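Local coordinates for protein glycerate dehydrogenase (PDB 6P2I) that reduces acyclic imino acids with NADPH as an asymmetric imine reductase, on the fold of the D-2-hydroxyacid dehydrogenases, at residues 35-38 / 39-43; 98-101 / 102-106; 255-258 / 259-263. One frame throughout, in Å; residues are numbered along the deposited sequence.

Overall arrangement
Along the chain the three local contacts come in series. Interaction 1 lies on helix 35-43, which connects strands 25-28 and 47-50 of the five-stranded parallel sheet; interaction 2 is the first turns of helix 99-114; interaction 3 is the loop between strands 249-252 and 269-271, neighbours in the seven-stranded parallel sheet of the NADP-binding domain. Their centres are about 33 Å (1 and 2), 30 Å (1 and 3) and 23 Å (2 and 3) apart, and none touches another. Interactions 2 and 3 also meet the second subunit. Of the three only interaction 2 touches the cofactor, at its nicotinamide, while 1 and 3 shape connections between strands of the two sheets.

Interaction 1: residues 35-38 / 39-43; sequences EEEA and INRLS
Glu37 and Arg41 meet one turn apart along an alpha-helix, a local i to i+4 contact on helix 35-43, which joins strands 25-28 and 47-50 of the five-stranded parallel sheet. The two side chains run side by side in the same direction. Glu37 CB lies over one face of the guanidinium, 4.0 Å from Arg41 NE, and the carboxylate plane is turned 33° from that of the guanidinium. The salt bridge is long, Glu37 OE2 to Arg41 NH2 3.9 Å, and because the oxygen stands well out of the guanidinium plane it works through charge alone. Arg41 keeps its N-H groups for other work: NH1 forms a salt bridge with Asp31 and a hydrogen bond to Ile6 O, and Phe29 makes a cation-pi contact. Arginine suits this place because its flat, many-sided cation can serve acid, carbonyl and ring at once; an alanine here would probably leave Asp31 without its charged mate and Ile6 O without this donor.

With CG anti to its carbonyl carbon (chi1 -67°) and the chain extended to NE, Arg41 passes beside the Glu37 carbonyl, CG lying 3.2 Å from Glu37 O. That same oxygen accepts Arg41 N at 2.8 Å. On the buried side, small Ala38 lets the helix come close to Met59 of helix 57-60, which Glu35 and Ile39 also touch; Leu42 packs on Ile55 and Ile63. Glu35 and Glu36 are at the exposed surface, where acids are readily hydrated. Ile39 O takes two donors from opposite faces of its plane, Ser43 N and Ser43 OG, each at 2.9 Å.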
loop_
_atom_site.group_PDB
_atom_site.type_symbol
_atom_site.label_atom_id
_atom_site.label_comp_id
_atom_site.label_asym_id
_atom_site.label_seq_id
_atom_site.Cartn_x
_atom_site.Cartn_y
_atom_site.Cartn_z
ATOM N N GLU A 35 -3.864 -3.906 39.667
ATOM C CA GLU A 35 -3.518 -5.315 39.861
ATOM C C GLU A 35 -4.475 -6.012 40.829
ATOM O O GLU A 35 -4.840 -7.175 40.623
ATOM C CB GLU A 35 -2.079 -5.453 40.349
ATOM C CG GLU A 35 -1.680 -6.902 40.565
ATOM C CD GLU A 35 -0.227 -7.065 40.941
ATOM O OE1 GLU A 35 0.640 -6.558 40.198
ATOM O OE2 GLU A 35 0.045 -7.699 41.981
ATOM N N GLU A 36 -4.904 -5.314 41.880
ATOM C CA GLU A 36 -5.807 -5.926 42.849
ATOM C C GLU A 36 -7.194 -6.151 42.261
ATOM O O GLU A 36 -7.829 -7.178 42.537
ATOM C CB GLU A 36 -5.901 -5.064 44.103
ATOM C CG GLU A 36 -6.761 -5.669 45.185
ATOM C CD GLU A 36 -6.607 -4.937 46.499
ATOM O OE1 GLU A 36 -7.456 -5.136 47.392
ATOM O OE2 GLU A 36 -5.640 -4.153 46.630
ATOM N N GLU A 37 -7.697 -5.188 41.482
ATOM C CA GLU A 37 -8.957 -5.397 40.775
ATOM C C GLU A 37 -8.856 -6.592 39.842
ATOM O O GLU A 37 -9.785 -7.405 39.750
ATOM C CB GLU A 37 -9.342 -4.137 39.986
ATOM C CG GLU A 37 -9.999 -3.035 40.832
ATOM C CD GLU A 37 -10.095 -1.711 40.081
ATOM O OE1 GLU A 37 -9.239 -1.475 39.213
ATOM O OE2 GLU A 37 -11.010 -0.907 40.366
ATOM N N ALA A 38 -7.720 -6.724 39.154
ATOM C CA ALA A 38 -7.556 -7.809 38.195
ATOM C C ALA A 38 -7.629 -9.160 38.890
ATOM O O ALA A 38 -8.362 -10.057 38.452
ATOM C CB ALA A 38 -6.229 -7.646 37.453
ATOM N N ILE A 39 -6.885 -9.319 39.987
ATOM C CA ILE A 39 -6.926 -10.570 40.740
ATOM C C ILE A 39 -8.337 -10.838 41.243
ATOM O O ILE A 39 -8.827 -11.975 41.185
ATOM C CB ILE A 39 -5.912 -10.536 41.898
ATOM C CG1 ILE A 39 -4.484 -10.571 41.345
ATOM C CG2 ILE A 39 -6.162 -11.691 42.846
ATOM C CD1 ILE A 39 -3.426 -10.262 42.384
ATOM N N ASN A 40 -9.021 -9.795 41.728
ATOM C CA ASN A 40 -10.372 -9.978 42.246
ATOM C C ASN A 40 -11.338 -10.384 41.139
ATOM O O ASN A 40 -12.163 -11.288 41.331
ATOM C CB ASN A 40 -10.861 -8.705 42.933
ATOM C CG ASN A 40 -12.146 -8.926 43.708
ATOM O OD1 ASN A 40 -13.231 -8.556 43.257
ATOM N ND2 ASN A 40 -12.031 -9.548 44.877
ATOM N N ARG A 41 -11.258 -9.726 39.979
ATOM C CA ARG A 41 -12.144 -10.086 38.879
ATOM C C ARG A 41 -11.848 -11.490 38.390
ATOM O O ARG A 41 -12.773 -12.261 38.109
ATOM C CB ARG A 41 -12.015 -9.080 37.736
ATOM C CG ARG A 41 -12.519 -7.699 38.104
ATOM C CD ARG A 41 -12.009 -6.632 37.149
ATOM N NE ARG A 41 -12.371 -5.305 37.644
ATOM C CZ ARG A 41 -12.230 -4.181 36.945
ATOM N NH1 ARG A 41 -11.739 -4.211 35.700
ATOM N NH2 ARG A 41 -12.587 -3.023 37.490
ATOM N N LEU A 42 -10.562 -11.842 38.294
ATOM C CA LEU A 42 -10.205 -13.188 37.863
ATOM C C LEU A 42 -10.666 -14.239 38.866
ATOM O O LEU A 42 -11.044 -15.346 38.468
ATOM C CB LEU A 42 -8.694 -13.280 37.638
ATOM C CG LEU A 42 -8.227 -12.502 36.398
ATOM C CD1 LEU A 42 -6.722 -12.225 36.459
ATOM C CD2 LEU A 42 -8.593 -13.221 35.096
ATOM N N SER A 43 -10.654 -13.914 40.154
ATOM C CA SER A 43 -11.039 -14.875 41.180
ATOM C C SER A 43 -12.542 -14.942 41.422
ATOM O O SER A 43 -12.990 -15.790 42.207
ATOM C CB SER A 43 -10.334 -14.544 42.500
ATOM O OG SER A 43 -8.927 -14.580 42.347
#

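Interaction 2: residues 98-101 / 102-106; sequences SKQA and VAEHV. With NAP (NADP nicotinamide-adenine-dinucleotide phosphate), chain C; EDO (1,2-ethanediol), chain I.
The side chains of Gln100 and Glu104, one turn apart, are hydrogen-bonded near the start of helix 99-114, while Ser98 and Val102, also four residues apart, form the face that meets the cofactor. This cofactor face is the tightly packed part. Val102 CG2 touches Ser98 OG at 3.5 Å and sits the same 3.5 Å from NAP C4N, the nicotinamide carbon that carries hydride in NADPH chemistry. Ser98 OG comes 3.1 Å from NAP C5N. A branched valine and a short serine thus fit closely beside the ring. The first turn is closed by Val102 N on Ser98 O at 2.8 Å.

The other side is more polar and admits a small solvent-derived molecule. Gln100 NE2 gives Glu104 OE2 a nearly straight bond of 2.9 Å (174°), taking the anti lone pair; the oxygen lies in the amide plane, yet the amide and carboxylate planes stand 77° apart. The bend in the Gln100 chain at chi2 (71°) turns its amide toward Glu104. A 1,2-ethanediol, probably from the crystallisation liquor, bonds both ends of that amide: diol O1 donates to Gln100 OE1 (2.6 Å), and Gln100 NE2 donates to diol O2 (2.9 Å). A glutamine suits this spot because its bent chain presents an N-H to the acid one turn on. Across the dimer Glu104 OE1 accepts from Ile140 N and OE2 also from Arg141 N, both of the second subunit, so the buried carboxylate is probably stabilised by three N-H donors.

Small Ala103 lets the helix pack on Thr156 of helix 152-163, which Lys99 and Gln100 also touch. Val102 meets Ile153 of that helix and Thr227, just past strand 223-226, while His105 NE2 bonds Thr272 OG1 next to strand 269-271.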
loop_
_atom_site.group_PDB
_atom_site.type_symbol
_atom_site.label_atom_id
_atom_site.label_comp_id
_atom_site.label_asym_id
_atom_site.label_seq_id
_atom_site.Cartn_x
_atom_site.Cartn_y
_atom_site.Cartn_z
ATOM N N SER A 98 -7.590 -11.662 12.683
ATOM C CA SER A 98 -6.995 -10.478 12.073
ATOM C C SER A 98 -6.068 -10.780 10.901
ATOM O O SER A 98 -5.496 -9.842 10.345
ATOM C CB SER A 98 -6.208 -9.667 13.113
ATOM O OG SER A 98 -4.960 -10.284 13.383
ATOM N N LYS A 99 -5.895 -12.042 10.517
ATOM C CA LYS A 99 -4.773 -12.360 9.631
ATOM C C LYS A 99 -4.883 -11.651 8.283
ATOM O O LYS A 99 -3.861 -11.223 7.729
ATOM C CB LYS A 99 -4.611 -13.873 9.455
ATOM C CG LYS A 99 -5.695 -14.640 8.710
ATOM C CD LYS A 99 -5.344 -16.143 8.726
ATOM C CE LYS A 99 -6.394 -16.976 7.981
ATOM N NZ LYS A 99 -5.961 -18.394 7.762
ATOM N N GLN A 100 -6.098 -11.490 7.749
ATOM C CA GLN A 100 -6.222 -10.769 6.477
ATOM C C GLN A 100 -5.970 -9.277 6.668
ATOM O O GLN A 100 -5.291 -8.644 5.844
ATOM C CB GLN A 100 -7.601 -11.004 5.854
ATOM C CG GLN A 100 -7.775 -10.329 4.489
ATOM C CD GLN A 100 -6.957 -11.007 3.410
ATOM O OE1 GLN A 100 -6.697 -12.215 3.473
ATOM N NE2 GLN A 100 -6.547 -10.234 2.400
ATOM N N ALA A 101 -6.520 -8.698 7.739
ATOM C CA ALA A 101 -6.282 -7.288 8.040
ATOM C C ALA A 101 -4.793 -7.001 8.206
ATOM O O ALA A 101 -4.271 -6.028 7.649
ATOM C CB ALA A 101 -7.049 -6.886 9.306
ATOM N N VAL A 102 -4.082 -7.852 8.952
ATOM C CA VAL A 102 -2.670 -7.578 9.205
ATOM C C VAL A 102 -1.857 -7.787 7.935
ATOM O O VAL A 102 -0.955 -7.000 7.625
ATOM C CB VAL A 102 -2.139 -8.442 10.365
ATOM C CG1 VAL A 102 -0.639 -8.209 10.567
ATOM C CG2 VAL A 102 -2.902 -8.098 11.647
ATOM N N ALA A 103 -2.155 -8.853 7.187
ATOM C CA ALA A 103 -1.438 -9.082 5.937
ATOM C C ALA A 103 -1.612 -7.907 4.978
ATOM O O ALA A 103 -0.643 -7.465 4.348
ATOM C CB ALA A 103 -1.914 -10.382 5.290
ATOM N N GLU A 104 -2.830 -7.376 4.864
ATOM C CA GLU A 104 -3.005 -6.199 4.015
ATOM C C GLU A 104 -2.242 -5.004 4.565
ATOM O O GLU A 104 -1.700 -4.201 3.796
ATOM C CB GLU A 104 -4.490 -5.871 3.852
ATOM C CG GLU A 104 -5.205 -6.886 2.990
ATOM C CD GLU A 104 -6.648 -6.537 2.668
ATOM O OE1 GLU A 104 -7.039 -5.356 2.803
ATOM O OE2 GLU A 104 -7.393 -7.466 2.276
ATOM N N HIS A 105 -2.160 -4.885 5.897
ATOM C CA HIS A 105 -1.411 -3.780 6.480
ATOM C C HIS A 105 0.067 -3.864 6.160
ATOM O O HIS A 105 0.733 -2.826 6.048
ATOM C CB HIS A 105 -1.605 -3.762 7.999
ATOM C CG HIS A 105 -1.336 -2.438 8.621
ATOM N ND1 HIS A 105 -2.238 -1.395 8.570
ATOM C CD2 HIS A 105 -0.283 -1.990 9.349
ATOM C CE1 HIS A 105 -1.755 -0.367 9.246
ATOM N NE2 HIS A 105 -0.567 -0.698 9.721
ATOM N N VAL A 106 0.613 -5.079 6.041
ATOM C CA VAL A 106 2.011 -5.207 5.648
ATOM C C VAL A 106 2.241 -4.501 4.315
ATOM O O VAL A 106 3.222 -3.765 4.142
ATOM C CB VAL A 106 2.416 -6.691 5.558
ATOM C CG1 VAL A 106 3.769 -6.844 4.874
ATOM C CG2 VAL A 106 2.443 -7.345 6.948
HETATM P PA NAP C . 1.205 -18.273 14.339
HETATM O O1A NAP C . 1.402 -18.918 15.695
HETATM O O2A NAP C . 0.187 -18.835 13.391
HETATM O O5B NAP C . 2.617 -18.284 13.590
HETATM C C5B NAP C . 3.825 -17.991 14.284
HETATM C C4B NAP C . 4.977 -18.307 13.338
HETATM O O4B NAP C . 6.188 -17.924 13.993
HETATM C C3B NAP C . 5.095 -19.805 13.044
HETATM O O3B NAP C . 5.674 -19.983 11.735
HETATM C C2B NAP C . 6.096 -20.285 14.067
HETATM O O2B NAP C . 6.788 -21.456 13.660
HETATM C C1B NAP C . 7.024 -19.085 14.071
HETATM N N9A NAP C . 7.880 -19.077 15.267
HETATM C C8A NAP C . 7.487 -19.195 16.551
HETATM N N7A NAP C . 8.562 -19.168 17.376
HETATM C C5A NAP C . 9.654 -19.053 16.597
HETATM C C6A NAP C . 11.111 -18.965 16.817
HETATM N N6A NAP C . 11.622 -19.007 18.071
HETATM N N1A NAP C . 11.899 -18.840 15.729
HETATM C C2A NAP C . 11.404 -18.795 14.472
HETATM N N3A NAP C . 10.091 -18.867 14.185
HETATM C C4A NAP C . 9.196 -18.996 15.206
HETATM O O3 NAP C . 0.987 -16.703 14.649
HETATM P PN NAP C . 0.200 -15.626 13.751
HETATM O O1N NAP C . -1.289 -15.836 13.873
HETATM O O2N NAP C . 0.801 -15.583 12.364
HETATM O O5D NAP C . 0.558 -14.283 14.555
HETATM C C5D NAP C . 1.923 -13.873 14.699
HETATM C C4D NAP C . 2.018 -12.638 15.584
HETATM O O4D NAP C . 1.375 -11.545 14.934
HETATM C C3D NAP C . 1.271 -12.746 16.906
HETATM O O3D NAP C . 2.024 -13.442 17.911
HETATM C C2D NAP C . 1.021 -11.286 17.253
HETATM O O2D NAP C . 2.053 -10.820 18.132
HETATM C C1D NAP C . 1.076 -10.554 15.910
HETATM N N1N NAP C . -0.212 -9.913 15.618
HETATM C C2N NAP C . -0.250 -8.590 15.379
HETATM C C3N NAP C . -1.454 -7.941 15.116
HETATM C C7N NAP C . -1.480 -6.452 14.879
HETATM O O7N NAP C . -2.542 -5.852 14.963
HETATM N N7N NAP C . -0.339 -5.788 14.639
HETATM C C4N NAP C . -2.634 -8.690 15.105
HETATM C C5N NAP C . -2.573 -10.061 15.365
HETATM C C6N NAP C . -1.337 -10.647 15.613
HETATM P P2B NAP C . 6.228 -22.950 13.912
HETATM O O1X NAP C . 5.935 -23.033 15.400
HETATM O O2X NAP C . 4.977 -23.051 13.081
HETATM O O3X NAP C . 7.343 -23.825 13.405
HETATM C C1 EDO I . -4.829 -13.289 0.791
HETATM O O1 EDO I . -5.932 -13.820 1.548
HETATM C C2 EDO I . -5.343 -12.655 -0.497
HETATM O O2 EDO I . -6.007 -11.416 -0.211
#

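Interaction 3: residues 255-258 / 259-263; sequences LTYY and KDNPI
Tyr257 and Asn261 meet across a type II beta turn that runs from Tyr258 to Asn261, in the loop between strands 249-252 and 269-271. Hydrogen bonds define the loop. Asn261 N closes the turn on Tyr258 O at 3.0 Å, although the donor stands above the carbonyl plane. The Asn261 amide is used at both ends: ND2 reaches back to Tyr257 O at 2.8 Å, and OD1 accepts Ile263 N at 3.0 Å, which makes an Asx turn leading into the short 3-10 segment at Pro262. Asparagine suits the place because one short side chain can both donate backward and accept forward, and proline readily begins such a segment. A water joins Tyr257 OH to Asp260 O, to which it donates.

A CH-pi contact and the amide lying over the ring form the second group. With CG placed between the backbone N and the carbonyl carbon (chi1 68°), the Tyr257 ring is folded over the turn. Asn261 ND2 lies 3.5 Å above the plane of that ring, over its centre, with ring and amide planes 24° apart, and Asn261 CB makes a CH-pi contact 4.0 Å from the centroid. Lys259 O approaches the ring edge in plane, 3.3 Å from Tyr257 CD2.

Apolar contacts are fewer. Leu255 CD2 meets Ile263 CG2 at 4.2 Å, and Leu255 CD1 lies over one face of the Tyr258 ring, displaced toward its rim; the Tyr258 side chain also packs on Gly127 of the second subunit.

Glu235 of helix 235-243 also accepts from Asn261 ND2 and from Thr256 OG1. The Asn261 amide nitrogen is therefore held by a carbonyl and a carboxylate while lying over a ring, so its rotation is fixed and the bend of the loop is tied to that helix.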
loop_
_atom_site.group_PDB
_atom_site.type_symbol
_atom_site.label_atom_id
_atom_site.label_comp_id
_atom_site.label_asym_id
_atom_site.label_seq_id
_atom_site.Cartn_x
_atom_site.Cartn_y
_atom_site.Cartn_z
ATOM N N LEU A 255 6.239 0.035 18.625
ATOM C CA LEU A 255 7.559 0.383 19.134
ATOM C C LEU A 255 7.612 -0.036 20.593
ATOM O O LEU A 255 6.573 -0.171 21.243
ATOM C CB LEU A 255 7.860 1.884 19.034
ATOM C CG LEU A 255 7.767 2.563 17.671
ATOM C CD1 LEU A 255 7.984 4.040 17.898
ATOM C CD2 LEU A 255 8.806 2.009 16.733
ATOM N N THR A 256 8.829 -0.224 21.122
ATOM C CA THR A 256 8.922 -0.616 22.532
ATOM C C THR A 256 8.412 0.487 23.455
ATOM O O THR A 256 7.944 0.203 24.565
ATOM C CB THR A 256 10.356 -1.004 22.909
ATOM O OG1 THR A 256 11.207 0.149 22.867
ATOM C CG2 THR A 256 10.894 -2.072 21.973
ATOM N N TYR A 257 8.508 1.742 23.022
ATOM C CA TYR A 257 7.894 2.881 23.689
ATOM C C TYR A 257 7.772 3.996 22.662
ATOM O O TYR A 257 8.422 3.963 21.615
ATOM C CB TYR A 257 8.705 3.341 24.912
ATOM C CG TYR A 257 10.046 3.957 24.574
ATOM C CD1 TYR A 257 11.141 3.158 24.275
ATOM C CD2 TYR A 257 10.216 5.337 24.558
ATOM C CE1 TYR A 257 12.371 3.715 23.965
ATOM C CE2 TYR A 257 11.443 5.904 24.258
ATOM C CZ TYR A 257 12.514 5.089 23.957
ATOM O OH TYR A 257 13.734 5.647 23.654
ATOM N N TYR A 258 6.932 4.988 22.966
ATOM C CA TYR A 258 6.643 6.048 22.009
ATOM C C TYR A 258 7.147 7.413 22.464
ATOM O O TYR A 258 7.908 8.049 21.733
ATOM C CB TYR A 258 5.139 6.096 21.712
ATOM C CG TYR A 258 4.725 4.987 20.780
ATOM C CD1 TYR A 258 4.523 3.701 21.262
ATOM C CD2 TYR A 258 4.562 5.218 19.415
ATOM C CE1 TYR A 258 4.164 2.675 20.427
ATOM C CE2 TYR A 258 4.203 4.192 18.560
ATOM C CZ TYR A 258 4.002 2.923 19.072
ATOM O OH TYR A 258 3.644 1.894 18.236
ATOM N N LYS A 259 6.753 7.883 23.645
ATOM C CA LYS A 259 7.165 9.219 24.071
ATOM C C LYS A 259 8.685 9.339 24.073
ATOM O O LYS A 259 9.384 8.528 24.686
ATOM C CB LYS A 259 6.607 9.548 25.460
ATOM C CG LYS A 259 7.007 10.939 25.944
ATOM C CD LYS A 259 6.189 11.405 27.136
ATOM C CE LYS A 259 6.617 12.797 27.585
ATOM N NZ LYS A 259 6.433 13.810 26.511
ATOM N N ASP A 260 9.193 10.334 23.344
ATOM C CA ASP A 260 10.614 10.668 23.254
ATOM C C ASP A 260 11.448 9.573 22.593
ATOM O O ASP A 260 12.683 9.616 22.670
ATOM C CB ASP A 260 11.206 11.006 24.630
ATOM C CG ASP A 260 10.626 12.278 25.219
ATOM O OD1 ASP A 260 10.227 13.167 24.435
ATOM O OD2 ASP A 260 10.568 12.386 26.464
ATOM N N ASN A 261 10.819 8.604 21.939
ATOM C CA ASN A 261 11.571 7.592 21.207
ATOM C C ASN A 261 12.209 8.240 19.986
ATOM O O ASN A 261 11.495 8.830 19.166
ATOM C CB ASN A 261 10.669 6.434 20.791
ATOM C CG ASN A 261 11.452 5.228 20.281
ATOM O OD1 ASN A 261 12.414 5.364 19.520
ATOM N ND2 ASN A 261 11.027 4.037 20.684
ATOM N N PRO A 262 13.534 8.168 19.833
ATOM C CA PRO A 262 14.188 8.843 18.698
ATOM C C PRO A 262 13.692 8.384 17.336
ATOM O O PRO A 262 13.826 9.137 16.361
ATOM C CB PRO A 262 15.671 8.501 18.896
ATOM C CG PRO A 262 15.797 8.174 20.355
ATOM C CD PRO A 262 14.505 7.523 20.734
ATOM N N ILE A 263 13.130 7.179 17.232
ATOM C CA ILE A 263 12.606 6.725 15.944
ATOM C C ILE A 263 11.503 7.653 15.448
ATOM O O ILE A 263 11.323 7.821 14.232
ATOM C CB ILE A 263 12.130 5.265 16.068
ATOM C CG1 ILE A 263 13.337 4.344 16.263
ATOM C CG2 ILE A 263 11.295 4.840 14.853
ATOM C CD1 ILE A 263 12.981 2.895 16.410
HETATM O O HOH W 1 14.367 8.453 24.886
#